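Local coordinates for 27kDa outer membrane protein (Silicibacter pomeroyi, PDB 3GYK) that probably acts as a thiol-disulfide oxidoreductase through a DsbA-like thioredoxin domain, which makes up most of this construct, at residues 57-62 with 127-132. Residues are numbered along the deposited sequence; the frame is centred on the assembly and turned at random.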
loop_
_atom_site.group_PDB
_atom_site.type_symbol
_atom_site.label_atom_id
_atom_site.label_comp_id
_atom_site.label_asym_id
_atom_site.label_seq_id
_atom_site.Cartn_x
_atom_site.Cartn_y
_atom_site.Cartn_z
ATOM N N VAL A 57 0.346 2.249 -6.692
ATOM C CA VAL A 57 -0.746 1.285 -6.455
ATOM C C VAL A 57 -0.403 0.531 -5.165
ATOM O O VAL A 57 0.726 0.044 -4.995
ATOM C CB VAL A 57 -0.946 0.301 -7.653
ATOM C CG1 VAL A 57 -1.842 -0.907 -7.244
ATOM C CG2 VAL A 57 -1.562 1.037 -8.857
ATOM N N TYR A 58 -1.376 0.412 -4.269
ATOM C CA TYR A 58 -1.121 -0.256 -2.991
ATOM C C TYR A 58 -1.746 -1.636 -2.888
ATOM O O TYR A 58 -2.947 -1.814 -3.187
ATOM C CB TYR A 58 -1.646 0.620 -1.856
ATOM C CG TYR A 58 -0.705 1.717 -1.409
ATOM C CD1 TYR A 58 0.577 1.850 -1.944
ATOM C CD2 TYR A 58 -1.080 2.574 -0.400
ATOM C CE1 TYR A 58 1.464 2.836 -1.470
ATOM C CE2 TYR A 58 -0.213 3.561 0.068
ATOM C CZ TYR A 58 1.053 3.678 -0.461
ATOM O OH TYR A 58 1.891 4.662 0.010
ATOM N N ARG A 59 -0.942 -2.608 -2.439
ATOM C CA ARG A 59 -1.440 -3.920 -2.078
ATOM C C ARG A 59 -1.240 -4.087 -0.561
ATOM O O ARG A 59 -0.093 -4.209 -0.060
ATOM C CB ARG A 59 -0.657 -5.048 -2.787
ATOM C CG ARG A 59 -0.766 -5.090 -4.342
ATOM C CD ARG A 59 -2.203 -5.021 -4.900
ATOM N NE ARG A 59 -3.179 -5.872 -4.215
ATOM C CZ ARG A 59 -4.386 -6.134 -4.711
ATOM N NH1 ARG A 59 -4.721 -5.646 -5.930
ATOM N NH2 ARG A 59 -5.279 -6.828 -3.989
ATOM N N GLU A 60 -2.348 -4.086 0.156
ATOM C CA GLU A 60 -2.312 -4.384 1.591
ATOM C C GLU A 60 -2.067 -5.866 1.701
ATOM O O GLU A 60 -2.881 -6.678 1.227
ATOM C CB GLU A 60 -3.663 -4.011 2.212
ATOM C CG GLU A 60 -3.983 -2.533 2.118
ATOM C CD GLU A 60 -3.525 -1.764 3.382
ATOM O OE1 GLU A 60 -3.049 -2.416 4.336
ATOM O OE2 GLU A 60 -3.673 -0.520 3.413
ATOM N N TRP A 61 -0.938 -6.231 2.319
ATOM C CA TRP A 61 -0.542 -7.633 2.445
ATOM C C TRP A 61 -0.178 -7.911 3.900
ATOM O O TRP A 61 1.007 -7.970 4.273
ATOM C CB TRP A 61 0.628 -7.945 1.496
ATOM C CG TRP A 61 0.956 -9.403 1.411
ATOM C CD1 TRP A 61 0.097 -10.461 1.617
ATOM C CD2 TRP A 61 2.235 -9.980 1.116
ATOM N NE1 TRP A 61 0.770 -11.654 1.474
ATOM C CE2 TRP A 61 2.075 -11.389 1.160
ATOM C CE3 TRP A 61 3.500 -9.443 0.800
ATOM C CZ2 TRP A 61 3.136 -12.275 0.940
ATOM C CZ3 TRP A 61 4.564 -10.343 0.580
ATOM C CH2 TRP A 61 4.370 -11.721 0.645
ATOM N N PRO A 62 -1.215 -8.005 4.756
ATOM C CA PRO A 62 -0.970 -8.231 6.186
ATOM C C PRO A 62 -0.460 -9.669 6.434
ATOM O O PRO A 62 -1.167 -10.644 6.153
ATOM C CB PRO A 62 -2.344 -7.989 6.814
ATOM C CG PRO A 62 -3.342 -8.364 5.693
ATOM C CD PRO A 62 -2.649 -7.746 4.470
ATOM N N THR A 127 -11.919 -8.377 2.336
ATOM C CA THR A 127 -11.408 -9.743 2.230
ATOM C C THR A 127 -10.856 -10.045 0.822
ATOM O O THR A 127 -9.752 -10.603 0.700
ATOM C CB THR A 127 -12.485 -10.733 2.598
ATOM O OG1 THR A 127 -12.870 -10.485 3.961
ATOM C CG2 THR A 127 -11.971 -12.164 2.455
ATOM N N ALA A 128 -11.613 -9.646 -0.215
ATOM C CA ALA A 128 -11.205 -9.871 -1.604
ATOM C C ALA A 128 -9.867 -9.189 -1.900
ATOM O O ALA A 128 -8.999 -9.795 -2.562
ATOM C CB ALA A 128 -12.303 -9.438 -2.624
ATOM N N HIS A 129 -9.673 -7.962 -1.420
ATOM C CA HIS A 129 -8.382 -7.273 -1.657
ATOM C C HIS A 129 -7.227 -8.054 -1.023
ATOM O O HIS A 129 -6.212 -8.349 -1.655
ATOM C CB HIS A 129 -8.384 -5.849 -1.118
ATOM C CG HIS A 129 -7.058 -5.161 -1.242
ATOM N ND1 HIS A 129 -6.798 -4.232 -2.226
ATOM C CD2 HIS A 129 -5.899 -5.307 -0.544
ATOM C CE1 HIS A 129 -5.545 -3.808 -2.107
ATOM N NE2 HIS A 129 -4.976 -4.458 -1.106
ATOM N N ILE A 130 -7.374 -8.385 0.251
ATOM C CA ILE A 130 -6.261 -9.038 0.959
ATOM C C ILE A 130 -5.944 -10.396 0.345
ATOM O O ILE A 130 -4.764 -10.747 0.192
ATOM C CB ILE A 130 -6.567 -9.131 2.476
ATOM C CG1 ILE A 130 -6.616 -7.721 3.091
ATOM C CG2 ILE A 130 -5.499 -9.977 3.186
ATOM C CD1 ILE A 130 -7.298 -7.653 4.503
ATOM N N ALA A 131 -6.969 -11.157 -0.028
ATOM C CA ALA A 131 -6.748 -12.450 -0.664
ATOM C C ALA A 131 -5.998 -12.298 -1.985
ATOM O O ALA A 131 -5.128 -13.122 -2.315
ATOM C CB ALA A 131 -8.074 -13.172 -0.906
ATOM N N GLN A 132 -6.361 -11.256 -2.752
ATOM C CA GLN A 132 -5.659 -11.018 -4.027
ATOM C C GLN A 132 -4.227 -10.549 -3.790
ATOM O O GLN A 132 -3.337 -10.892 -4.576
ATOM C CB GLN A 132 -6.458 -10.015 -4.894
ATOM C CG GLN A 132 -5.799 -9.603 -6.217
ATOM C CD GLN A 132 -5.612 -10.730 -7.210
ATOM O OE1 GLN A 132 -5.846 -11.912 -6.921
ATOM N NE2 GLN A 132 -5.226 -10.357 -8.450
#
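In the DsbA-like thioredoxin domain the end of strand 54-60 meets helix 124-140 where His-129 reaches the backbone of Glu-60. A chi1 of 175° carries CG of His-129 out anti to the backbone N, and His-129 NE2 accepts a hydrogen bond from Glu-60 N (2.9 Å), the donor lying almost in the ring plane. The other ring nitrogen, ND1, is hydrogen-bonded to Asn-13 O, so both ring nitrogens are engaged and the rotation of the ring is set. Over one face lies the guanidinium of Arg-59, stacked with the planes 14° apart and NH2 above the ring centre. Arg-59 NH2 also gives His-129 O a weak hydrogen bond (2.9 Å), while NH1 forms a salt bridge with Asp-11. An alanine in place of His-129 would probably leave the buried Glu-60 N-H without its acceptor and the Arg-59 guanidinium without the ring it lies on. Further along, Pro-62 CG packs against Ile-130 CG2 at 3.7 Å. The axes of strand 57-60 and helix 127-132 approach to 7.7 Å, at -93°. Between the two segments the chain is largely helical and holds no strand, consistent with the helical insertion of DsbA-like thioredoxin folds, whose helix 124-140 is here tied back to strand 54-60.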